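Local coordinates for protein N-acetylglucosamine 2-epimerase (PDB 3GT5) that probably acts as a sugar isomerase of the N-acylglucosamine 2-epimerase family, interconverting a sugar and its C2 epimer, at residues 55-58 with 59-63; 189-192 with 193-196; 327-330 with 331-334. All coordinates share one frame; numbering follows the deposited sequence.

Contact 1 (55-58 with 59-63); sequences TRFV and FNYAM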
ATOM      1  N   THR A  55       9.287   5.356  -4.734  1.00 17.33           N
ATOM      2  CA  THR A  55       8.052   6.124  -4.505  1.00 16.47           C
ATOM      3  C   THR A  55       7.555   6.064  -3.048  1.00 17.69           C
ATOM      4  O   THR A  55       7.120   7.083  -2.488  1.00 16.62           O
ATOM      5  CB  THR A  55       6.976   5.670  -5.492  1.00 17.07           C
ATOM      6  OG1 THR A  55       6.789   4.248  -5.390  1.00 16.21           O
ATOM      7  CG2 THR A  55       7.341   6.061  -6.927  1.00 16.31           C
ATOM      8  N   ARG A  56       7.587   4.880  -2.434  1.00 16.59           N
ATOM      9  CA  ARG A  56       7.091   4.743  -1.065  1.00 16.87           C
ATOM     10  C   ARG A  56       7.912   5.578  -0.090  1.00 16.67           C
ATOM     11  O   ARG A  56       7.372   6.110   0.870  1.00 16.36           O
ATOM     12  CB  ARG A  56       7.054   3.270  -0.631  1.00 17.30           C
ATOM     13  CG  ARG A  56       5.817   2.543  -1.188  1.00 16.28           C
ATOM     14  CD  ARG A  56       5.818   1.087  -0.799  1.00 17.55           C
ATOM     15  NE  ARG A  56       4.672   0.382  -1.375  1.00 15.99           N
ATOM     16  CZ  ARG A  56       4.379  -0.896  -1.110  1.00 19.24           C
ATOM     17  NH1 ARG A  56       5.095  -1.571  -0.223  1.00 19.99           N
ATOM     18  NH2 ARG A  56       3.318  -1.473  -1.678  1.00 22.63           N
ATOM     19  N   PHE A  57       9.225   5.677  -0.307  1.00 17.65           N
ATOM     20  CA  PHE A  57      10.044   6.530   0.581  1.00 17.55           C
ATOM     21  C   PHE A  57       9.668   8.015   0.470  1.00 18.43           C
ATOM     22  O   PHE A  57       9.771   8.744   1.434  1.00 19.39           O
ATOM     23  CB  PHE A  57      11.522   6.403   0.293  1.00 16.78           C
ATOM     24  CG  PHE A  57      12.222   5.328   1.076  1.00 18.70           C
ATOM     25  CD1 PHE A  57      12.322   5.402   2.461  1.00 18.49           C
ATOM     26  CD2 PHE A  57      12.853   4.286   0.416  1.00 20.39           C
ATOM     27  CE1 PHE A  57      12.997   4.407   3.177  1.00 20.79           C
ATOM     28  CE2 PHE A  57      13.541   3.288   1.131  1.00 19.03           C
ATOM     29  CZ  PHE A  57      13.604   3.368   2.512  1.00 19.62           C
ATOM     30  N   VAL A  58       9.232   8.474  -0.704  1.00 18.08           N
ATOM     31  CA  VAL A  58       8.686   9.840  -0.809  1.00 18.43           C
ATOM     32  C   VAL A  58       7.448   9.999   0.073  1.00 18.31           C
ATOM     33  O   VAL A  58       7.312  10.984   0.788  1.00 18.78           O
ATOM     34  CB  VAL A  58       8.332  10.170  -2.258  1.00 17.80           C
ATOM     35  CG1 VAL A  58       7.490  11.475  -2.395  1.00 19.67           C
ATOM     36  CG2 VAL A  58       9.571  10.266  -3.088  1.00 18.28           C
ATOM     37  N   PHE A  59       6.539   9.023   0.059  1.00 18.37           N
ATOM     38  CA  PHE A  59       5.393   9.023   0.978  1.00 18.74           C
ATOM     39  C   PHE A  59       5.852   9.099   2.457  1.00 18.46           C
ATOM     40  O   PHE A  59       5.327   9.925   3.204  1.00 19.10           O
ATOM     41  CB  PHE A  59       4.482   7.788   0.710  1.00 18.77           C
ATOM     42  CG  PHE A  59       3.410   7.569   1.715  1.00 17.01           C
ATOM     43  CD1 PHE A  59       2.116   7.975   1.448  1.00 19.05           C
ATOM     44  CD2 PHE A  59       3.676   6.896   2.911  1.00 18.70           C
ATOM     45  CE1 PHE A  59       1.091   7.741   2.359  1.00 19.41           C
ATOM     46  CE2 PHE A  59       2.639   6.669   3.858  1.00 20.82           C
ATOM     47  CZ  PHE A  59       1.348   7.091   3.559  1.00 20.95           C
ATOM     48  N   ASN A  60       6.777   8.216   2.866  1.00 17.88           N
ATOM     49  CA  ASN A  60       7.294   8.110   4.249  1.00 18.21           C
ATOM     50  C   ASN A  60       7.650   9.527   4.702  1.00 18.16           C
ATOM     51  O   ASN A  60       7.238  10.002   5.758  1.00 17.71           O
ATOM     52  CB  ASN A  60       8.629   7.349   4.321  1.00 19.89           C
ATOM     53  CG  ASN A  60       8.527   5.827   4.310  1.00 21.84           C
ATOM     54  OD1 ASN A  60       7.475   5.237   4.030  1.00 24.28           O
ATOM     55  ND2 ASN A  60       9.675   5.167   4.672  1.00 21.78           N
ATOM     56  N   TYR A  61       8.455  10.180   3.897  1.00 17.00           N
ATOM     57  CA  TYR A  61       9.029  11.448   4.354  1.00 17.25           C
ATOM     58  C   TYR A  61       8.024  12.579   4.249  1.00 17.29           C
ATOM     59  O   TYR A  61       8.012  13.478   5.120  1.00 17.68           O
ATOM     60  CB  TYR A  61      10.272  11.756   3.554  1.00 15.87           C
ATOM     61  CG  TYR A  61      11.560  11.089   4.036  1.00 18.61           C
ATOM     62  CD1 TYR A  61      12.202  11.555   5.168  1.00 18.05           C
ATOM     63  CD2 TYR A  61      12.155  10.057   3.320  1.00 18.77           C
ATOM     64  CE1 TYR A  61      13.353  10.987   5.623  1.00 18.61           C
ATOM     65  CE2 TYR A  61      13.342   9.487   3.732  1.00 18.33           C
ATOM     66  CZ  TYR A  61      13.929   9.962   4.913  1.00 21.99           C
ATOM     67  OH  TYR A  61      15.143   9.470   5.354  1.00 25.09           O
ATOM     68  N   ALA A  62       7.181  12.568   3.206  1.00 17.73           N
ATOM     69  CA  ALA A  62       6.114  13.591   3.098  1.00 17.39           C
ATOM     70  C   ALA A  62       5.139  13.549   4.239  1.00 17.35           C
ATOM     71  O   ALA A  62       4.855  14.568   4.813  1.00 18.83           O
ATOM     72  CB  ALA A  62       5.381  13.501   1.771  1.00 17.77           C
ATOM     73  N   MET A  63       4.629  12.355   4.596  1.00 18.14           N
ATOM     74  CA  MET A  63       3.670  12.244   5.666  1.00 18.85           C
ATOM     75  C   MET A  63       4.341  12.591   7.023  1.00 19.05           C
ATOM     76  O   MET A  63       3.740  13.235   7.875  1.00 19.35           O
ATOM     77  CB  MET A  63       3.040  10.847   5.655  1.00 19.52           C
ATOM     78  CG  MET A  63       2.249  10.557   4.356  1.00 21.51           C
ATOM     79  SD  MET A  63       0.812  11.654   4.011  1.00 17.27           S
ATOM     80  CE  MET A  63      -0.179  11.102   5.370  1.00 26.50           C
TER

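Contact 2 (189-192 with 193-196); sequences SGEQ and RYLE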
ATOM      1  N   SER A 189      -4.970  18.120  -4.425  1.00 21.16           N
ATOM      2  CA  SER A 189      -5.260  19.071  -5.515  1.00 21.16           C
ATOM      3  C   SER A 189      -6.673  19.656  -5.490  1.00 20.71           C
ATOM      4  O   SER A 189      -6.927  20.680  -6.140  1.00 20.19           O
ATOM      5  CB  SER A 189      -5.083  18.405  -6.869  1.00 20.94           C
ATOM      6  OG  SER A 189      -6.060  17.427  -7.067  1.00 20.63           O
ATOM      7  N   GLY A 190      -7.603  18.980  -4.812  1.00 20.48           N
ATOM      8  CA  GLY A 190      -9.017  19.281  -4.837  1.00 21.85           C
ATOM      9  C   GLY A 190      -9.758  18.970  -6.137  1.00 22.36           C
ATOM     10  O   GLY A 190     -10.918  19.315  -6.256  1.00 24.11           O
ATOM     11  N   GLU A 191      -9.107  18.344  -7.110  1.00 21.07           N
ATOM     12  CA  GLU A 191      -9.790  18.051  -8.388  1.00 21.16           C
ATOM     13  C   GLU A 191     -10.764  16.897  -8.245  1.00 19.92           C
ATOM     14  O   GLU A 191     -10.358  15.751  -7.903  1.00 17.25           O
ATOM     15  CB  GLU A 191      -8.794  17.778  -9.484  1.00 22.01           C
ATOM     16  CG  GLU A 191      -7.842  18.934  -9.758  1.00 25.32           C
ATOM     17  CD  GLU A 191      -6.809  18.627 -10.816  1.00 29.16           C
ATOM     18  OE1 GLU A 191      -5.674  19.157 -10.711  1.00 34.60           O
ATOM     19  OE2 GLU A 191      -7.109  17.877 -11.770  1.00 33.09           O
ATOM     20  N   GLN A 192     -12.019  17.151  -8.612  1.00 18.35           N
ATOM     21  CA  GLN A 192     -13.074  16.192  -8.512  1.00 18.44           C
ATOM     22  C   GLN A 192     -12.812  14.943  -9.324  1.00 17.24           C
ATOM     23  O   GLN A 192     -13.266  13.858  -8.889  1.00 18.11           O
ATOM     24  CB  GLN A 192     -14.450  16.797  -8.936  1.00 18.53           C
ATOM     25  CG  GLN A 192     -15.696  15.995  -8.449  1.00 19.93           C
ATOM     26  CD  GLN A 192     -15.855  15.959  -6.941  1.00 20.62           C
ATOM     27  OE1 GLN A 192     -15.204  16.755  -6.204  1.00 22.88           O
ATOM     28  NE2 GLN A 192     -16.724  15.045  -6.444  1.00 21.27           N
ATOM     29  N   ARG A 193     -12.129  15.071 -10.458  1.00 16.77           N
ATOM     30  CA  ARG A 193     -11.940  13.894 -11.340  1.00 17.05           C
ATOM     31  C   ARG A 193     -11.208  12.769 -10.612  1.00 17.09           C
ATOM     32  O   ARG A 193     -11.460  11.581 -10.854  1.00 17.74           O
ATOM     33  CB  ARG A 193     -11.232  14.226 -12.642  1.00 17.84           C
ATOM     34  CG  ARG A 193      -9.715  14.503 -12.555  1.00 19.55           C
ATOM     35  CD  ARG A 193      -9.183  15.029 -13.874  1.00 22.04           C
ATOM     36  NE  ARG A 193      -7.735  15.269 -13.761  1.00 24.79           N
ATOM     37  CZ  ARG A 193      -6.933  15.581 -14.762  1.00 24.22           C
ATOM     38  NH1 ARG A 193      -7.407  15.727 -15.985  1.00 26.03           N
ATOM     39  NH2 ARG A 193      -5.633  15.774 -14.522  1.00 21.17           N
ATOM     40  N   TYR A 194     -10.262  13.141  -9.767  1.00 16.76           N
ATOM     41  CA  TYR A 194      -9.527  12.129  -9.013  1.00 16.22           C
ATOM     42  C   TYR A 194     -10.364  11.388  -8.013  1.00 16.27           C
ATOM     43  O   TYR A 194     -10.243  10.162  -7.925  1.00 15.97           O
ATOM     44  CB  TYR A 194      -8.316  12.766  -8.314  1.00 15.90           C
ATOM     45  CG  TYR A 194      -7.351  13.424  -9.217  1.00 16.21           C
ATOM     46  CD1 TYR A 194      -6.925  12.825 -10.407  1.00 18.43           C
ATOM     47  CD2 TYR A 194      -6.822  14.672  -8.893  1.00 18.45           C
ATOM     48  CE1 TYR A 194      -6.012  13.412 -11.222  1.00 21.92           C
ATOM     49  CE2 TYR A 194      -5.881  15.263  -9.698  1.00 17.08           C
ATOM     50  CZ  TYR A 194      -5.474  14.637 -10.880  1.00 21.39           C
ATOM     51  OH  TYR A 194      -4.504  15.213 -11.705  1.00 22.14           O
ATOM     52  N   LEU A 195     -11.206  12.109  -7.253  1.00 16.09           N
ATOM     53  CA  LEU A 195     -12.110  11.488  -6.290  1.00 15.56           C
ATOM     54  C   LEU A 195     -13.131  10.571  -6.981  1.00 15.76           C
ATOM     55  O   LEU A 195     -13.433   9.455  -6.509  1.00 15.36           O
ATOM     56  CB  LEU A 195     -12.838  12.566  -5.492  1.00 15.66           C
ATOM     57  CG  LEU A 195     -13.831  12.096  -4.462  1.00 16.90           C
ATOM     58  CD1 LEU A 195     -13.152  11.122  -3.410  1.00 16.12           C
ATOM     59  CD2 LEU A 195     -14.571  13.352  -3.781  1.00 14.48           C
ATOM     60  N   GLU A 196     -13.626  11.043  -8.135  1.00 15.66           N
ATOM     61  CA  GLU A 196     -14.622  10.288  -8.865  1.00 17.04           C
ATOM     62  C   GLU A 196     -14.019   9.012  -9.489  1.00 16.50           C
ATOM     63  O   GLU A 196     -14.671   7.954  -9.509  1.00 15.67           O
ATOM     64  CB  GLU A 196     -15.304  11.153  -9.905  1.00 16.98           C
ATOM     65  CG  GLU A 196     -16.110  12.302  -9.222  1.00 18.36           C
ATOM     66  CD  GLU A 196     -17.446  11.959  -8.571  1.00 23.38           C
ATOM     67  OE1 GLU A 196     -17.946  10.807  -8.643  1.00 24.04           O
ATOM     68  OE2 GLU A 196     -18.029  12.904  -7.952  1.00 23.55           O
TER
HETATM   69  O   HOH W   1      -3.392  17.609 -10.937  1.00 23.06           O

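Contact 3 (327-330 with 331-334); sequences GDER and YWQW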
ATOM      1  N   GLY A 327     -19.623   3.198  15.311  1.00 31.33           N
ATOM      2  CA  GLY A 327     -19.824   3.141  16.772  1.00 32.12           C
ATOM      3  C   GLY A 327     -19.814   1.728  17.361  1.00 32.30           C
ATOM      4  O   GLY A 327     -20.123   1.543  18.529  1.00 34.06           O
ATOM      5  N   ASP A 328     -19.481   0.716  16.574  1.00 32.18           N
ATOM      6  CA  ASP A 328     -19.485  -0.654  17.062  1.00 32.25           C
ATOM      7  C   ASP A 328     -18.147  -0.925  17.762  1.00 32.62           C
ATOM      8  O   ASP A 328     -17.088  -0.869  17.148  1.00 31.28           O
ATOM      9  CB  ASP A 328     -19.718  -1.626  15.906  1.00 32.68           C
ATOM     10  CG  ASP A 328     -20.081  -3.013  16.361  1.00 31.90           C
ATOM     11  OD1 ASP A 328     -19.532  -3.508  17.370  1.00 32.36           O
ATOM     12  OD2 ASP A 328     -20.928  -3.626  15.688  1.00 33.95           O
ATOM     13  N   GLU A 329     -18.207  -1.218  19.059  1.00 32.23           N
ATOM     14  CA  GLU A 329     -17.023  -1.366  19.897  1.00 32.17           C
ATOM     15  C   GLU A 329     -16.247  -2.641  19.568  1.00 30.70           C
ATOM     16  O   GLU A 329     -15.057  -2.747  19.901  1.00 29.01           O
ATOM     17  CB  GLU A 329     -17.436  -1.349  21.388  1.00 33.88           C
ATOM     18  CG  GLU A 329     -16.286  -1.425  22.413  1.00 37.77           C
ATOM     19  CD  GLU A 329     -15.355  -0.214  22.409  1.00 42.13           C
ATOM     20  OE1 GLU A 329     -14.248  -0.327  22.997  1.00 45.04           O
ATOM     21  OE2 GLU A 329     -15.728   0.854  21.844  1.00 46.68           O
ATOM     22  N   ARG A 330     -16.894  -3.604  18.908  1.00 28.65           N
ATOM     23  CA  ARG A 330     -16.198  -4.811  18.501  1.00 28.08           C
ATOM     24  C   ARG A 330     -15.051  -4.444  17.539  1.00 26.48           C
ATOM     25  O   ARG A 330     -14.035  -5.139  17.503  1.00 26.85           O
ATOM     26  CB  ARG A 330     -17.153  -5.841  17.864  1.00 28.25           C
ATOM     27  CG  ARG A 330     -18.111  -6.521  18.906  1.00 32.06           C
ATOM     28  CD  ARG A 330     -19.237  -7.384  18.275  1.00 34.68           C
ATOM     29  NE  ARG A 330     -20.034  -6.662  17.276  1.00 37.75           N
ATOM     30  CZ  ARG A 330     -20.917  -7.236  16.442  1.00 42.82           C
ATOM     31  NH1 ARG A 330     -21.155  -8.552  16.472  1.00 42.41           N
ATOM     32  NH2 ARG A 330     -21.586  -6.484  15.567  1.00 43.18           N
ATOM     33  N   TYR A 331     -15.211  -3.355  16.769  1.00 25.05           N
ATOM     34  CA  TYR A 331     -14.120  -2.889  15.890  1.00 23.03           C
ATOM     35  C   TYR A 331     -12.928  -2.319  16.674  1.00 23.01           C
ATOM     36  O   TYR A 331     -11.793  -2.500  16.269  1.00 21.54           O
ATOM     37  CB  TYR A 331     -14.607  -1.920  14.813  1.00 22.35           C
ATOM     38  CG  TYR A 331     -15.482  -2.574  13.779  1.00 22.30           C
ATOM     39  CD1 TYR A 331     -15.028  -3.645  13.021  1.00 22.08           C
ATOM     40  CD2 TYR A 331     -16.792  -2.112  13.555  1.00 23.20           C
ATOM     41  CE1 TYR A 331     -15.849  -4.253  12.083  1.00 21.19           C
ATOM     42  CE2 TYR A 331     -17.629  -2.726  12.603  1.00 23.93           C
ATOM     43  CZ  TYR A 331     -17.155  -3.789  11.881  1.00 23.51           C
ATOM     44  OH  TYR A 331     -17.969  -4.397  10.947  1.00 22.30           O
ATOM     45  N   TRP A 332     -13.157  -1.661  17.802  1.00 22.22           N
ATOM     46  CA  TRP A 332     -12.034  -1.245  18.634  1.00 23.03           C
ATOM     47  C   TRP A 332     -11.352  -2.435  19.305  1.00 23.27           C
ATOM     48  O   TRP A 332     -10.137  -2.401  19.509  1.00 24.42           O
ATOM     49  CB  TRP A 332     -12.445  -0.202  19.683  1.00 22.90           C
ATOM     50  CG  TRP A 332     -12.590   1.218  19.152  1.00 22.63           C
ATOM     51  CD1 TRP A 332     -13.699   2.022  19.252  1.00 23.97           C
ATOM     52  CD2 TRP A 332     -11.576   2.018  18.530  1.00 21.24           C
ATOM     53  NE1 TRP A 332     -13.447   3.245  18.703  1.00 25.42           N
ATOM     54  CE2 TRP A 332     -12.147   3.282  18.262  1.00 22.72           C
ATOM     55  CE3 TRP A 332     -10.245   1.788  18.161  1.00 23.04           C
ATOM     56  CZ2 TRP A 332     -11.456   4.287  17.592  1.00 23.79           C
ATOM     57  CZ3 TRP A 332      -9.530   2.817  17.545  1.00 21.45           C
ATOM     58  CH2 TRP A 332     -10.149   4.047  17.256  1.00 22.62           C
ATOM     59  N   GLN A 333     -12.126  -3.463  19.674  1.00 24.84           N
ATOM     60  CA  GLN A 333     -11.545  -4.701  20.181  1.00 24.25           C
ATOM     61  C   GLN A 333     -10.639  -5.341  19.128  1.00 23.23           C
ATOM     62  O   GLN A 333      -9.554  -5.845  19.465  1.00 21.78           O
ATOM     63  CB  GLN A 333     -12.617  -5.655  20.707  1.00 25.30           C
ATOM     64  CG  GLN A 333     -13.177  -5.092  21.999  1.00 29.89           C
ATOM     65  CD  GLN A 333     -14.525  -5.616  22.376  1.00 34.76           C
ATOM     66  OE1 GLN A 333     -15.095  -6.502  21.728  1.00 37.77           O
ATOM     67  NE2 GLN A 333     -15.071  -5.046  23.451  1.00 40.27           N
ATOM     68  N   TRP A 334     -11.050  -5.296  17.862  1.00 20.90           N
ATOM     69  CA  TRP A 334     -10.161  -5.808  16.793  1.00 20.00           C
ATOM     70  C   TRP A 334      -8.876  -5.001  16.699  1.00 19.22           C
ATOM     71  O   TRP A 334      -7.792  -5.546  16.608  1.00 19.60           O
ATOM     72  CB  TRP A 334     -10.859  -5.856  15.438  1.00 19.88           C
ATOM     73  CG  TRP A 334     -11.566  -7.164  15.239  1.00 20.27           C
ATOM     74  CD1 TRP A 334     -12.906  -7.377  15.214  1.00 23.02           C
ATOM     75  CD2 TRP A 334     -10.953  -8.441  15.030  1.00 22.28           C
ATOM     76  NE1 TRP A 334     -13.168  -8.704  15.017  1.00 24.06           N
ATOM     77  CE2 TRP A 334     -11.990  -9.380  14.873  1.00 24.10           C
ATOM     78  CE3 TRP A 334      -9.629  -8.873  14.924  1.00 23.21           C
ATOM     79  CZ2 TRP A 334     -11.744 -10.732  14.654  1.00 25.25           C
ATOM     80  CZ3 TRP A 334      -9.383 -10.203  14.709  1.00 24.31           C
ATOM     81  CH2 TRP A 334     -10.447 -11.125  14.579  1.00 24.33           C
TER

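Contact 1 (55-58 with 59-63)
Phe-59 opens the second half of a continuous run of about two and a half turns, its backbone N bonded to Thr-55 O at 3.3 Å in the i to i+4 pattern of helix 51-68; this largely buried part of the helix belongs to what is, as in relatives of this family, probably an (alpha/alpha)6 barrel. The Phe-59 side chain stands with CG anti to the backbone N (chi1 171°); Arg-56 O lies at the ring edge, Met-63 CG sits 3.6 Å above the ring centre, and Tyr-377 meets the ring edge-to-face. Asn-60 follows, its N bonded to Arg-56 O at 3.0 Å. Its amide crosses the Phe-57 ring, the two planes 73° apart, with Asn-60 ND2 3.5 Å from Phe-57 CD1. That nitrogen donates to Thr-375 O, so a small amide suits a buried site where the helix meets a loop carbonyl. Tyr-61 bonds through N to Phe-57 O, while its hydroxyl is hydrogen-bonded to His-23 ND1, so a large ring is buried without stranding its polar end. Ala-62 N bonds to Val-58 O; its short methyl, like the branched Val-58, suits close packing against helix 112-127. Near the Tyr-61 ring plane, that same Phe-57 O lies 3.3 Å from Tyr-61 CD2.

Contact 2 (189-192 with 193-196)
Glu-191 lies alongside both Arg-193 and Tyr-194, pointing the same way, in the short connection from helix 172-189 into helix 192-211. Glu-191 OE2 is 3.3 Å from Arg-193 NE but well out of the guanidinium plane, so this salt bridge works by charge alone. The same Glu-191 OE2 is 3.6 Å from Tyr-194 CE2, and Glu-191 CB also packs against the ring. A water joins the two groups, donating to Glu-191 OE1 and accepting from Tyr-194 OH. Separately, Gln-192 NE2 gives Glu-196 OE2 a bond of 2.9 Å, one helical turn on and nearly straight at 165°; bends at chi2 in both chains bring the ends together. Further out, Arg-193 NH2 donates to Tyr-194 OH at 3.1 Å within the guanidinium plane and also pairs with Asp-138, while Trp-141 offers a cation-pi contact. Ser-189 OG, at the Tyr-194 ring edge, accepts from Glu-191 N in an ST turn and is hydrogen-bonded to Ala-185 O; Gly-190 takes the positive phi that ends helix 172-189, on which Tyr-194 and Leu-195 pack back. Tyr-194 OH thus accepts from arginine and donates to water, and Arg-193, near both Glu-191 and Asp-138, probably has its positive charge stabilised by them.

Contact 3 (327-330 with 331-334)
Tyr-331 presents its ring obliquely to Asp-328, whose CB lies 3.8 Å from Tyr-331 CD2, and the ring also meets Phe-277 edge-to-face. The indole of Trp-332 receives Glu-329 at its edge: Glu-329 OE2 comes within 3.5 Å of Trp-332 CD1, with the carboxylate and ring planes 42° apart. Glu-329 gets there because its CG is anti to the backbone N and the chain then bends at chi2 (66°). In Trp-334 the indole stands obliquely to Arg-330 O, which lies 3.4 Å from Trp-334 CD1, and its rings meet Phe-277 and Trp-285 edge-to-face. The guanidinium of Arg-330 takes the Asp-328 carboxylate at its edge and in its plane. Arg-330 NE donates to Asp-328 OD1, and Arg-330 NH2 to Asp-328 OD2 at 2.9 Å, on the syn lone pair of OD2, which makes a side-on, two-nitrogen grip. Asp-328 OD1 also accepts from Arg-330 N at 3.1 Å, so one oxygen holds two donors and the carboxylate is fixed in rotation. The hydroxyl of Tyr-331 bonds to Asp-278 and Arg-274, making tyrosine apt where a ring must pack inward while its end meets charge. Long polar chains suit the exposed flank, where the extended Gln-333 side chain crosses those of Glu-329 and Arg-330. Asp-328, following positive-phi Gly-327, is the N-cap that starts helix 329-346 directly after helix 309-326, a tight helix-to-helix turn of a mainly helical fold, probably the family's (alpha/alpha)6 barrel.

The three contacts sit at different depths of one chain, all within the family's sequence range, and none touches another: by nearest atoms, contacts 1 and 2 are about 12 Å apart, contacts 1 and 3 about 17 Å, and contacts 2 and 3 about 21 Å. Contact 1 is core, within helix 51-68, where aromatic and small residues pack and polar ends find partners elsewhere in the chain. Contact 2 joins helix 172-189 to 192-211 and contact 3 joins 309-326 to 329-346, each with a positive-phi glycine. Contact 2, partly buried, has an ST turn where its first helix ends, with charge pairs and a water at the start of the next; contact 3, at the surface, uses a capping aspartate locked by arginine.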